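SWD1-like protein (Myceliophthora thermophila, PDB 6E29) probably serves, through its WD-repeat beta-propeller domain, as a scaffolding subunit of the COMPASS histone H3 methyltransferase complex. Local coordinates at residues Y285-I298 / R308-W322. Numbering follows the deposited sequence.
Sequences YVAASTYNNHELYI and RMLEGPKEEQGVIEW
Glu-316 reaches across to the type II turn from Thr-290 to Asn-293. Its CB lies 3.8 Å from Asn-293 O. CG, swung opposite the backbone N (chi1 -164°), comes up beside two carbonyl oxygens, 3.4 Å from Asn-293 O and a little farther from Thr-290 O. The chain then runs straight out to the carboxylate, where OE1 takes the Asn-292 N-H at 2.8 Å; the donor stands above the carboxylate plane, and OE2 lies beside Asn-292 CA. Cut back to alanine, this position is likely to leave the turn amide without its carboxylate acceptor and the turn freer to shift. A water links Thr-290 N, Gln-317 N and the carbonyls of Asn-293 and Glu-295.

This is a junction between neighbouring blades of a WD40 propeller: 296-298 and 308-310 are antiparallel outer strands of one blade, and 317-322 is the innermost strand of the next. From the first blade's second strand, 285-290, Ser-289 OG donates to Gly-318 O at 2.8 Å. Between the sheets, Leu-296 CD2 packs on Ile-320 CG2, while Ala-287 CB meets Trp-322 NE1 at 3.5 Å. On the other face of the outer hairpin, Met-309 CG sits over the Tyr-297 ring, a CH-pi contact. From the 290-295 loop, His-294 NE2 donates almost straight (176°) to the anti lone pair of Glu-311 OE2, 2.6 Å away in the imidazole plane.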
loop_
_atom_site.group_PDB
_atom_site.type_symbol
_atom_site.label_atom_id
_atom_site.label_comp_id
_atom_site.label_asym_id
_atom_site.label_seq_id
_atom_site.Cartn_x
_atom_site.Cartn_y
_atom_site.Cartn_z
ATOM N N TYR B 285 2.682 -12.383 11.599
ATOM C CA TYR B 285 3.905 -12.467 10.802
ATOM C C TYR B 285 4.034 -11.247 9.908
ATOM O O TYR B 285 3.045 -10.681 9.441
ATOM C CB TYR B 285 3.925 -13.699 9.890
ATOM C CG TYR B 285 3.808 -14.983 10.637
ATOM C CD1 TYR B 285 4.813 -15.401 11.490
ATOM C CD2 TYR B 285 2.684 -15.764 10.508
ATOM C CE1 TYR B 285 4.700 -16.639 12.213
ATOM C CE2 TYR B 285 2.553 -16.958 11.200
ATOM C CZ TYR B 285 3.560 -17.393 12.055
ATOM O OH TYR B 285 3.418 -18.579 12.753
ATOM N N VAL B 286 5.288 -10.876 9.634
ATOM C CA VAL B 286 5.634 -9.924 8.576
ATOM C C VAL B 286 6.432 -10.698 7.523
ATOM O O VAL B 286 7.417 -11.350 7.861
ATOM C CB VAL B 286 6.479 -8.749 9.132
ATOM C CG1 VAL B 286 6.989 -7.876 7.985
ATOM C CG2 VAL B 286 5.618 -7.888 10.132
ATOM N N ALA B 287 6.036 -10.582 6.254
ATOM C CA ALA B 287 6.789 -11.180 5.152
ATOM C C ALA B 287 7.344 -10.070 4.269
ATOM O O ALA B 287 6.775 -8.964 4.205
ATOM C CB ALA B 287 5.923 -12.111 4.305
ATOM N N ALA B 288 8.447 -10.369 3.588
ATOM C CA ALA B 288 8.992 -9.446 2.600
ATOM C C ALA B 288 9.632 -10.226 1.461
ATOM O O ALA B 288 10.280 -11.255 1.691
ATOM C CB ALA B 288 10.055 -8.534 3.225
ATOM N N SER B 289 9.578 -9.651 0.272
ATOM C CA SER B 289 10.418 -10.042 -0.857
ATOM C C SER B 289 11.679 -9.182 -0.899
ATOM O O SER B 289 11.723 -8.075 -0.362
ATOM C CB SER B 289 9.668 -9.878 -2.173
ATOM O OG SER B 289 9.164 -8.544 -2.260
ATOM N N THR B 290 12.696 -9.698 -1.582
ATOM C CA THR B 290 14.064 -9.190 -1.508
ATOM C C THR B 290 14.495 -8.692 -2.871
ATOM O O THR B 290 14.386 -9.432 -3.860
ATOM C CB THR B 290 14.999 -10.310 -1.052
ATOM O OG1 THR B 290 14.358 -11.049 -0.013
ATOM C CG2 THR B 290 16.327 -9.719 -0.524
ATOM N N TYR B 291 14.960 -7.438 -2.928
ATOM C CA TYR B 291 15.528 -6.889 -4.154
ATOM C C TYR B 291 16.707 -7.727 -4.597
ATOM O O TYR B 291 17.548 -8.105 -3.778
ATOM C CB TYR B 291 16.012 -5.442 -3.946
ATOM C CG TYR B 291 14.944 -4.409 -4.219
ATOM C CD1 TYR B 291 14.549 -3.499 -3.237
ATOM C CD2 TYR B 291 14.304 -4.363 -5.452
ATOM C CE1 TYR B 291 13.559 -2.565 -3.487
ATOM C CE2 TYR B 291 13.319 -3.439 -5.710
ATOM C CZ TYR B 291 12.945 -2.561 -4.728
ATOM O OH TYR B 291 11.974 -1.664 -5.023
ATOM N N ASN B 292 16.781 -7.972 -5.905
ATOM C CA ASN B 292 17.884 -8.693 -6.540
ATOM C C ASN B 292 18.177 -10.061 -5.925
ATOM O O ASN B 292 19.290 -10.563 -6.050
ATOM C CB ASN B 292 19.159 -7.842 -6.584
ATOM C CG ASN B 292 19.092 -6.786 -7.653
ATOM O OD1 ASN B 292 18.051 -6.619 -8.303
ATOM N ND2 ASN B 292 20.199 -6.082 -7.872
ATOM N N ASN B 293 17.192 -10.711 -5.308
ATOM C CA ASN B 293 17.382 -12.069 -4.783
ATOM C C ASN B 293 16.063 -12.816 -4.910
ATOM O O ASN B 293 15.001 -12.209 -5.088
ATOM C CB ASN B 293 17.801 -12.071 -3.300
ATOM C CG ASN B 293 19.214 -11.489 -3.065
ATOM O OD1 ASN B 293 19.411 -10.265 -2.919
ATOM N ND2 ASN B 293 20.182 -12.378 -2.960
ATOM N N HIS B 294 16.119 -14.132 -4.738
ATOM C CA HIS B 294 14.898 -14.896 -4.993
ATOM C C HIS B 294 14.076 -15.177 -3.739
ATOM O O HIS B 294 12.895 -15.520 -3.847
ATOM C CB HIS B 294 15.260 -16.224 -5.710
ATOM C CG HIS B 294 16.146 -17.122 -4.904
ATOM N ND1 HIS B 294 17.498 -16.893 -4.748
ATOM C CD2 HIS B 294 15.868 -18.240 -4.186
ATOM C CE1 HIS B 294 18.018 -17.837 -3.980
ATOM N NE2 HIS B 294 17.051 -18.670 -3.629
ATOM N N GLU B 295 14.643 -14.983 -2.563
ATOM C CA GLU B 295 14.020 -15.434 -1.329
ATOM C C GLU B 295 12.884 -14.536 -0.860
ATOM O O GLU B 295 12.805 -13.334 -1.160
ATOM C CB GLU B 295 15.087 -15.537 -0.233
ATOM C CG GLU B 295 16.124 -16.591 -0.556
ATOM C CD GLU B 295 17.460 -16.015 -1.014
ATOM O OE1 GLU B 295 18.457 -16.737 -0.929
ATOM O OE2 GLU B 295 17.509 -14.839 -1.426
ATOM N N LEU B 296 11.999 -15.143 -0.086
ATOM C CA LEU B 296 11.050 -14.412 0.741
ATOM C C LEU B 296 11.417 -14.652 2.193
ATOM O O LEU B 296 11.797 -15.769 2.562
ATOM C CB LEU B 296 9.605 -14.882 0.505
ATOM C CG LEU B 296 9.024 -14.764 -0.902
ATOM C CD1 LEU B 296 7.633 -15.373 -0.878
ATOM C CD2 LEU B 296 8.915 -13.281 -1.340
ATOM N N TYR B 297 11.300 -13.616 3.021
ATOM C CA TYR B 297 11.639 -13.720 4.428
ATOM C C TYR B 297 10.356 -13.563 5.217
ATOM O O TYR B 297 9.540 -12.707 4.878
ATOM C CB TYR B 297 12.639 -12.631 4.845
ATOM C CG TYR B 297 14.037 -12.939 4.277
ATOM C CD1 TYR B 297 14.310 -12.756 2.923
ATOM C CD2 TYR B 297 15.064 -13.401 5.098
ATOM C CE1 TYR B 297 15.569 -13.041 2.399
ATOM C CE2 TYR B 297 16.337 -13.676 4.579
ATOM C CZ TYR B 297 16.568 -13.498 3.225
ATOM O OH TYR B 297 17.813 -13.765 2.689
ATOM N N ILE B 298 10.213 -14.344 6.299
ATOM C CA ILE B 298 9.059 -14.212 7.200
ATOM C C ILE B 298 9.574 -14.065 8.632
ATOM O O ILE B 298 10.326 -14.918 9.116
ATOM C CB ILE B 298 8.110 -15.413 7.084
ATOM C CG1 ILE B 298 7.684 -15.616 5.609
ATOM C CG2 ILE B 298 6.895 -15.205 7.948
ATOM C CD1 ILE B 298 6.768 -16.889 5.427
ATOM N N ARG B 308 11.252 -17.996 8.908
ATOM C CA ARG B 308 11.302 -18.782 7.683
ATOM C C ARG B 308 11.969 -17.971 6.594
ATOM O O ARG B 308 11.706 -16.781 6.462
ATOM C CB ARG B 308 9.881 -19.149 7.230
ATOM C CG ARG B 308 9.886 -20.209 6.202
ATOM C CD ARG B 308 10.111 -21.537 6.852
ATOM N NE ARG B 308 9.309 -22.547 6.168
ATOM C CZ ARG B 308 9.775 -23.396 5.256
ATOM N NH1 ARG B 308 11.062 -23.400 4.913
ATOM N NH2 ARG B 308 8.931 -24.248 4.686
ATOM N N MET B 309 12.804 -18.626 5.796
ATOM C CA MET B 309 13.214 -18.060 4.518
ATOM C C MET B 309 12.702 -18.990 3.418
ATOM O O MET B 309 13.046 -20.177 3.401
ATOM C CB MET B 309 14.732 -17.932 4.468
ATOM C CG MET B 309 15.252 -17.231 3.249
ATOM S SD MET B 309 17.039 -17.445 3.178
ATOM C CE MET B 309 17.390 -17.333 4.942
ATOM N N LEU B 310 11.888 -18.467 2.502
ATOM C CA LEU B 310 11.347 -19.289 1.406
ATOM C C LEU B 310 12.203 -19.101 0.164
ATOM O O LEU B 310 12.552 -17.979 -0.177
ATOM C CB LEU B 310 9.898 -18.908 1.092
ATOM C CG LEU B 310 8.968 -19.058 2.284
ATOM C CD1 LEU B 310 7.549 -18.602 1.903
ATOM C CD2 LEU B 310 9.037 -20.500 2.881
ATOM N N GLU B 311 12.557 -20.201 -0.503
ATOM C CA GLU B 311 13.235 -20.110 -1.795
ATOM C C GLU B 311 12.290 -20.302 -2.982
ATOM O O GLU B 311 12.488 -19.679 -4.030
ATOM C CB GLU B 311 14.375 -21.127 -1.847
ATOM C CG GLU B 311 15.369 -20.895 -0.687
ATOM C CD GLU B 311 16.816 -21.226 -1.042
ATOM O OE1 GLU B 311 17.454 -22.015 -0.310
ATOM O OE2 GLU B 311 17.322 -20.701 -2.053
ATOM N N GLY B 312 11.238 -21.109 -2.830
ATOM C CA GLY B 312 10.267 -21.306 -3.882
ATOM C C GLY B 312 10.955 -21.539 -5.201
ATOM O O GLY B 312 11.910 -22.308 -5.277
ATOM N N PRO B 313 10.557 -20.806 -6.235
ATOM C CA PRO B 313 11.239 -20.944 -7.525
ATOM C C PRO B 313 12.553 -20.173 -7.625
ATOM O O PRO B 313 13.097 -19.630 -6.657
ATOM C CB PRO B 313 10.198 -20.418 -8.519
ATOM C CG PRO B 313 9.413 -19.438 -7.756
ATOM C CD PRO B 313 9.351 -19.959 -6.333
ATOM N N LYS B 314 13.111 -20.136 -8.814
ATOM C CA LYS B 314 14.348 -19.386 -8.890
ATOM C C LYS B 314 14.091 -18.005 -9.466
ATOM O O LYS B 314 14.762 -17.616 -10.426
ATOM C CB LYS B 314 15.402 -20.151 -9.711
ATOM C CG LYS B 314 14.932 -20.720 -11.054
ATOM C CD LYS B 314 16.116 -21.232 -11.912
ATOM C CE LYS B 314 15.688 -22.434 -12.761
ATOM N NZ LYS B 314 15.323 -23.630 -11.923
ATOM N N GLU B 315 13.146 -17.231 -8.916
ATOM C CA GLU B 315 13.059 -15.892 -9.469
ATOM C C GLU B 315 12.828 -14.842 -8.399
ATOM O O GLU B 315 12.264 -15.098 -7.326
ATOM C CB GLU B 315 11.999 -15.779 -10.585
ATOM C CG GLU B 315 10.573 -15.675 -10.148
ATOM C CD GLU B 315 9.615 -15.502 -11.317
ATOM O OE1 GLU B 315 9.680 -14.485 -12.045
ATOM O OE2 GLU B 315 8.815 -16.442 -11.530
ATOM N N GLU B 316 13.305 -13.648 -8.720
ATOM C CA GLU B 316 13.031 -12.495 -7.875
ATOM C C GLU B 316 11.521 -12.271 -7.739
ATOM O O GLU B 316 10.780 -12.326 -8.723
ATOM C CB GLU B 316 13.702 -11.251 -8.478
ATOM C CG GLU B 316 13.812 -10.099 -7.478
ATOM C CD GLU B 316 14.585 -8.890 -8.005
ATOM O OE1 GLU B 316 14.405 -7.761 -7.448
ATOM O OE2 GLU B 316 15.369 -9.076 -8.977
ATOM N N GLN B 317 11.063 -11.992 -6.506
ATOM C CA GLN B 317 9.648 -11.789 -6.225
ATOM C C GLN B 317 9.360 -10.304 -5.975
ATOM O O GLN B 317 10.187 -9.577 -5.419
ATOM C CB GLN B 317 9.214 -12.596 -4.995
ATOM C CG GLN B 317 9.567 -14.079 -5.111
ATOM C CD GLN B 317 8.683 -14.772 -6.123
ATOM O OE1 GLN B 317 7.547 -14.368 -6.337
ATOM N NE2 GLN B 317 9.199 -15.808 -6.751
ATOM N N GLY B 318 8.172 -9.862 -6.381
ATOM C CA GLY B 318 7.755 -8.491 -6.182
ATOM C C GLY B 318 6.692 -8.353 -5.123
ATOM O O GLY B 318 6.955 -8.518 -3.920
ATOM N N VAL B 319 5.469 -8.006 -5.550
ATOM C CA VAL B 319 4.404 -7.734 -4.574
ATOM C C VAL B 319 4.025 -9.022 -3.888
ATOM O O VAL B 319 3.858 -10.053 -4.554
ATOM C CB VAL B 319 3.177 -7.119 -5.268
ATOM C CG1 VAL B 319 1.886 -7.284 -4.418
ATOM C CG2 VAL B 319 3.445 -5.627 -5.549
ATOM N N ILE B 320 3.781 -8.965 -2.563
ATOM C CA ILE B 320 3.315 -10.159 -1.853
ATOM C C ILE B 320 2.078 -9.790 -1.048
ATOM O O ILE B 320 1.891 -8.640 -0.661
ATOM C CB ILE B 320 4.418 -10.761 -0.938
ATOM C CG1 ILE B 320 4.796 -9.725 0.121
ATOM C CG2 ILE B 320 5.664 -11.171 -1.808
ATOM C CD1 ILE B 320 5.821 -10.220 1.073
ATOM N N GLU B 321 1.250 -10.783 -0.750
ATOM C CA GLU B 321 0.015 -10.535 -0.008
ATOM C C GLU B 321 -0.362 -11.799 0.731
ATOM O O GLU B 321 -0.302 -12.886 0.148
ATOM C CB GLU B 321 -1.158 -10.182 -0.925
ATOM C CG GLU B 321 -1.050 -8.813 -1.502
ATOM C CD GLU B 321 -1.145 -7.744 -0.422
ATOM O OE1 GLU B 321 -1.986 -7.872 0.511
ATOM O OE2 GLU B 321 -0.352 -6.795 -0.508
ATOM N N TRP B 322 -0.736 -11.678 1.997
ATOM C CA TRP B 322 -1.272 -12.824 2.717
ATOM C C TRP B 322 -2.788 -12.935 2.556
ATOM O O TRP B 322 -3.492 -11.913 2.482
ATOM C CB TRP B 322 -0.997 -12.689 4.214
ATOM C CG TRP B 322 0.452 -12.769 4.649
ATOM C CD1 TRP B 322 1.367 -11.740 4.681
ATOM C CD2 TRP B 322 1.115 -13.914 5.197
ATOM N NE1 TRP B 322 2.559 -12.185 5.230
ATOM C CE2 TRP B 322 2.416 -13.504 5.569
ATOM C CE3 TRP B 322 0.729 -15.236 5.439
ATOM C CZ2 TRP B 322 3.329 -14.376 6.132
ATOM C CZ3 TRP B 322 1.648 -16.098 6.000
ATOM C CH2 TRP B 322 2.918 -15.662 6.340
HETATM O O HOH W 1 12.524 -11.857 -3.672
#